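Local coordinates for uncharacterized protein (Pyrococcus horikoshii, PDB 1ZJJ) that is uncharacterized but probably acts as a magnesium-dependent phosphatase of the haloacid dehalogenase (HAD) superfamily, at residues 70-75 and 193-198; 218-221 and 225-228. One frame throughout, in Å; residues are numbered along the deposited sequence.

Interaction 1 is buried and joins two helices far apart in sequence, 69-80 and 190-199, which lie where the chain passes between the six-stranded parallel sheet of the HAD core and a second, four-stranded sheet. Interaction 2 is local and partly buried: it closes helix 212-221 onto strand 225-229 within one beta-alpha-beta unit. Both are apolar; Val-195 meets Ala-72 and Leu-75 in interaction 1, while interaction 2 pairs two alanines, with a methylene of exposed Lys-220 at their side. Their centres are about 17 Å apart, yet Phe-218 CZ lies 3.6 Å from Tyr-193 N, so helix 190-199, which carries one half of interaction 1, also touches helix 212-221 of interaction 2.

Interaction 1: residues 70-75 and 193-198; sequences GLATRL and YEVVRE
Val-195 lays its CG2 methyl over the backbone and side chain of Ala-72: CG2 of Val-195 is 3.8 Å from Ala-72 CA and 3.9 Å from Ala-72 CB. Its other branch serves a second partner, with Val-195 CG1 lying 3.8 Å from CD1 of Leu-75. That leucine methyl also comes within 4.0 Å of Val-195 CG2, so it meets both branches of the valine, the two side chains crossing at about a right angle. The division of labour follows from the valine rotamer: with CG1 anti to the backbone N (chi1 173°), CG2 sits beside that nitrogen and faces Ala-72, while CG1 is left for the leucine. Ala-72 and Leu-75 are three residues apart, hence on one face of their helix, and the short alanine lets the backbones come close, Ala-72 CA lying 6.2 Å from Val-195 CA.

The contact itself is purely apolar. On the side of helix 190-199 turned away from helix 69-80, Arg-197 NE donates to Tyr-193 OH over 3.2 Å, at a moderately bent N-H...O angle of 148° and 23° out of the guanidinium plane, a bond internal to that helix. Between the two helices, Glu-194 forms a salt bridge with Lys-79 and a hydrogen bond with His-80. Helix 69-80 follows edge strand 66-68, with Arg-74 salt-bridged to Glu-97 of helix 92-101, whereas helix 190-199 packs Val-196 against Leu-205 of core strand 204-209.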
loop_
_atom_site.group_PDB
_atom_site.type_symbol
_atom_site.label_atom_id
_atom_site.label_comp_id
_atom_site.label_asym_id
_atom_site.label_seq_id
_atom_site.Cartn_x
_atom_site.Cartn_y
_atom_site.Cartn_z
ATOM N N GLY B 70 -10.016 -12.562 12.108
ATOM C CA GLY B 70 -11.379 -12.144 11.815
ATOM C C GLY B 70 -12.267 -12.245 13.040
ATOM O O GLY B 70 -13.087 -11.366 13.303
ATOM N N LEU B 71 -12.115 -13.332 13.786
ATOM C CA LEU B 71 -12.942 -13.472 14.962
ATOM C C LEU B 71 -12.483 -12.489 16.022
ATOM O O LEU B 71 -13.278 -11.860 16.709
ATOM C CB LEU B 71 -12.798 -14.903 15.481
ATOM C CG LEU B 71 -13.318 -15.063 16.911
ATOM C CD1 LEU B 71 -14.847 -15.032 16.982
ATOM C CD2 LEU B 71 -12.887 -16.381 17.555
ATOM N N ALA B 72 -11.176 -12.283 16.154
ATOM C CA ALA B 72 -10.652 -11.293 17.092
ATOM C C ALA B 72 -11.151 -9.890 16.732
ATOM O O ALA B 72 -11.418 -9.070 17.615
ATOM C CB ALA B 72 -9.117 -11.327 17.084
ATOM N N THR B 73 -11.267 -9.616 15.434
ATOM C CA THR B 73 -11.736 -8.314 14.973
ATOM C C THR B 73 -13.194 -8.103 15.391
ATOM O O THR B 73 -13.545 -7.046 15.907
ATOM C CB THR B 73 -11.598 -8.183 13.433
ATOM O OG1 THR B 73 -10.212 -8.272 13.070
ATOM C CG2 THR B 73 -12.141 -6.850 12.953
ATOM N N ARG B 74 -14.036 -9.109 15.169
ATOM C CA ARG B 74 -15.440 -9.014 15.562
ATOM C C ARG B 74 -15.538 -8.779 17.067
ATOM O O ARG B 74 -16.273 -7.902 17.517
ATOM C CB ARG B 74 -16.205 -10.296 15.194
ATOM C CG ARG B 74 -17.549 -10.451 15.925
ATOM C CD ARG B 74 -18.480 -11.488 15.269
ATOM N NE ARG B 74 -18.031 -12.878 15.380
ATOM C CZ ARG B 74 -18.050 -13.601 16.501
ATOM N NH1 ARG B 74 -18.494 -13.078 17.638
ATOM N NH2 ARG B 74 -17.638 -14.861 16.485
ATOM N N LEU B 75 -14.793 -9.565 17.844
ATOM C CA LEU B 75 -14.807 -9.435 19.300
ATOM C C LEU B 75 -14.327 -8.055 19.757
ATOM O O LEU B 75 -14.862 -7.484 20.713
ATOM C CB LEU B 75 -13.949 -10.534 19.943
ATOM C CG LEU B 75 -14.421 -11.976 19.695
ATOM C CD1 LEU B 75 -13.456 -12.956 20.332
ATOM C CD2 LEU B 75 -15.820 -12.168 20.266
ATOM N N TYR B 193 -4.282 -10.144 21.912
ATOM C CA TYR B 193 -3.939 -10.621 23.248
ATOM C C TYR B 193 -5.175 -10.558 24.131
ATOM O O TYR B 193 -5.411 -11.437 24.953
ATOM C CB TYR B 193 -2.834 -9.763 23.871
ATOM C CG TYR B 193 -2.414 -10.236 25.250
ATOM C CD1 TYR B 193 -1.712 -11.430 25.414
ATOM C CD2 TYR B 193 -2.751 -9.507 26.390
ATOM C CE1 TYR B 193 -1.359 -11.889 26.680
ATOM C CE2 TYR B 193 -2.400 -9.956 27.662
ATOM C CZ TYR B 193 -1.709 -11.148 27.799
ATOM O OH TYR B 193 -1.392 -11.613 29.051
ATOM N N GLU B 194 -5.966 -9.504 23.954
ATOM C CA GLU B 194 -7.179 -9.342 24.738
ATOM C C GLU B 194 -8.088 -10.540 24.520
ATOM O O GLU B 194 -8.723 -11.020 25.452
ATOM C CB GLU B 194 -7.896 -8.042 24.356
ATOM C CG GLU B 194 -9.241 -7.870 25.028
ATOM C CD GLU B 194 -9.827 -6.485 24.825
ATOM O OE1 GLU B 194 -9.789 -5.978 23.687
ATOM O OE2 GLU B 194 -10.337 -5.908 25.806
ATOM N N VAL B 195 -8.143 -11.035 23.287
ATOM C CA VAL B 195 -8.980 -12.196 22.990
ATOM C C VAL B 195 -8.456 -13.478 23.641
ATOM O O VAL B 195 -9.226 -14.258 24.198
ATOM C CB VAL B 195 -9.115 -12.410 21.467
ATOM C CG1 VAL B 195 -9.830 -13.720 21.186
ATOM C CG2 VAL B 195 -9.904 -11.259 20.862
ATOM N N VAL B 196 -7.148 -13.694 23.567
ATOM C CA VAL B 196 -6.531 -14.872 24.175
ATOM C C VAL B 196 -6.778 -14.857 25.681
ATOM O O VAL B 196 -7.149 -15.865 26.272
ATOM C CB VAL B 196 -4.999 -14.897 23.916
ATOM C CG1 VAL B 196 -4.336 -15.971 24.774
ATOM C CG2 VAL B 196 -4.718 -15.158 22.439
ATOM N N ARG B 197 -6.568 -13.695 26.290
ATOM C CA ARG B 197 -6.744 -13.518 27.727
ATOM C C ARG B 197 -8.141 -13.799 28.219
ATOM O O ARG B 197 -8.344 -14.333 29.308
ATOM C CB ARG B 197 -6.367 -12.097 28.130
ATOM C CG ARG B 197 -5.053 -12.038 28.829
ATOM C CD ARG B 197 -5.083 -12.982 30.001
ATOM N NE ARG B 197 -3.748 -13.241 30.500
ATOM C CZ ARG B 197 -3.373 -14.352 31.117
ATOM N NH1 ARG B 197 -4.226 -15.343 31.324
ATOM N NH2 ARG B 197 -2.130 -14.446 31.536
ATOM N N GLU B 198 -9.100 -13.388 27.409
ATOM C CA GLU B 198 -10.510 -13.559 27.683
ATOM C C GLU B 198 -10.847 -15.055 27.731
ATOM O O GLU B 198 -11.671 -15.497 28.529
ATOM C CB GLU B 198 -11.296 -12.823 26.571
ATOM C CG GLU B 198 -12.753 -13.206 26.373
ATOM C CD GLU B 198 -13.600 -12.961 27.586
ATOM O OE1 GLU B 198 -13.259 -12.078 28.398
ATOM O OE2 GLU B 198 -14.620 -13.668 27.733
#

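Interaction 2: residues 218-221 and 225-228; sequences FAKK and KAIM
This is helix-on-sheet packing inside a beta-alpha-beta crossover, the repeating element of the Rossmann-like HAD core: the last turn of helix 212-221 settles on the start of strand 225-229, to which it is joined by a three-residue connection. Two alanine methyls form its centre. Both CB atoms point across the interface, Ala-219 CB standing 3.7 Å from Ala-226 CB and 3.8 Å from Ala-226 CA. With nothing larger than methyl groups between them, helix and strand come close, and the CA atoms of Ala-219 and Ala-226 are 5.2 Å apart. The carbonyl oxygen of Lys-225 lies at the edge of this patch, 4.1 Å from Ala-219 CB.

A second touch on Ala-226 comes from the aliphatic part of Lys-220, whose CD is 3.6 Å from Ala-226 CB. The lysine is curled rather than extended. Its first two torsions, chi1 (-59°) and chi2 (-43°), bring CD to the alanine methyl, and further bends at chi3 (-84°) and chi4 then turn NZ toward the backbone oxygen of Lys-245, with which it forms a hydrogen bond. CD thus lies on Ala-226 beside the alanine pair, and the charged end reaches the segment leading into strand 248-250.

The side chain of Ala-219 is about 13 Å from the bound magnesium ion, so the contact belongs to the scaffold and not to the metal site. Ile-227 points away from the helix and touches Trp-206. Strand 225-229 is flanked in the sheet by strands 204-209 and 248-250: Lys-225 and Ile-227 bond through their backbones to the first, and Ala-226 to Leu-248, while Ala-219 also touches Met-207 and Ala-226 packs on Ile-216 of helix 212-221.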
loop_
_atom_site.group_PDB
_atom_site.type_symbol
_atom_site.label_atom_id
_atom_site.label_comp_id
_atom_site.label_asym_id
_atom_site.label_seq_id
_atom_site.Cartn_x
_atom_site.Cartn_y
_atom_site.Cartn_z
ATOM N N PHE B 218 4.818 -10.732 19.608
ATOM C CA PHE B 218 3.577 -10.804 20.362
ATOM C C PHE B 218 3.842 -11.302 21.785
ATOM O O PHE B 218 3.445 -10.670 22.759
ATOM C CB PHE B 218 2.627 -11.759 19.631
ATOM C CG PHE B 218 1.253 -11.861 20.232
ATOM C CD1 PHE B 218 0.458 -10.734 20.397
ATOM C CD2 PHE B 218 0.725 -13.108 20.565
ATOM C CE1 PHE B 218 -0.849 -10.846 20.883
ATOM C CE2 PHE B 218 -0.573 -13.233 21.048
ATOM C CZ PHE B 218 -1.365 -12.099 21.208
ATOM N N ALA B 219 4.526 -12.437 21.891
ATOM C CA ALA B 219 4.832 -13.037 23.188
ATOM C C ALA B 219 5.594 -12.086 24.104
ATOM O O ALA B 219 5.242 -11.927 25.272
ATOM C CB ALA B 219 5.625 -14.305 22.992
ATOM N N LYS B 220 6.633 -11.459 23.562
ATOM C CA LYS B 220 7.456 -10.523 24.328
ATOM C C LYS B 220 6.728 -9.265 24.786
ATOM O O LYS B 220 6.941 -8.802 25.898
ATOM C CB LYS B 220 8.681 -10.124 23.516
ATOM C CG LYS B 220 9.542 -11.294 23.130
ATOM C CD LYS B 220 9.708 -12.259 24.292
ATOM C CE LYS B 220 10.837 -11.814 25.210
ATOM N NZ LYS B 220 12.067 -11.369 24.505
ATOM N N LYS B 221 5.887 -8.702 23.927
ATOM C CA LYS B 221 5.148 -7.497 24.279
ATOM C C LYS B 221 4.120 -7.749 25.369
ATOM O O LYS B 221 3.826 -6.864 26.166
ATOM C CB LYS B 221 4.465 -6.911 23.039
ATOM C CG LYS B 221 5.443 -6.252 22.070
ATOM C CD LYS B 221 4.788 -5.875 20.751
ATOM C CE LYS B 221 3.468 -5.150 20.975
ATOM N NZ LYS B 221 2.802 -4.833 19.690
ATOM N N LYS B 225 5.630 -16.686 27.295
ATOM C CA LYS B 225 6.894 -17.358 27.027
ATOM C C LYS B 225 7.003 -17.422 25.507
ATOM O O LYS B 225 6.099 -17.929 24.837
ATOM C CB LYS B 225 6.899 -18.772 27.614
ATOM C CG LYS B 225 8.185 -19.547 27.338
ATOM C CD LYS B 225 8.109 -20.976 27.855
ATOM C CE LYS B 225 8.135 -21.030 29.372
ATOM N NZ LYS B 225 9.451 -20.574 29.902
ATOM N N ALA B 226 8.102 -16.904 24.969
ATOM C CA ALA B 226 8.312 -16.871 23.522
ATOM C C ALA B 226 9.042 -18.104 22.990
ATOM O O ALA B 226 10.271 -18.214 23.080
ATOM C CB ALA B 226 9.077 -15.591 23.138
ATOM N N ILE B 227 8.277 -19.030 22.424
ATOM C CA ILE B 227 8.843 -20.259 21.883
ATOM C C ILE B 227 8.802 -20.260 20.366
ATOM O O ILE B 227 7.737 -20.153 19.762
ATOM C CB ILE B 227 8.070 -21.497 22.374
ATOM C CG1 ILE B 227 7.956 -21.476 23.902
ATOM C CG2 ILE B 227 8.774 -22.765 21.891
ATOM C CD1 ILE B 227 7.050 -22.561 24.463
ATOM N N MET B 228 9.965 -20.381 19.743
ATOM C CA MET B 228 10.017 -20.408 18.294
ATOM C C MET B 228 10.393 -21.797 17.803
ATOM O O MET B 228 11.252 -22.467 18.385
ATOM C CB MET B 228 11.033 -19.387 17.769
ATOM C CG MET B 228 11.003 -19.231 16.256
ATOM S SD MET B 228 12.168 -18.005 15.609
ATOM C CE MET B 228 13.408 -19.055 14.879
#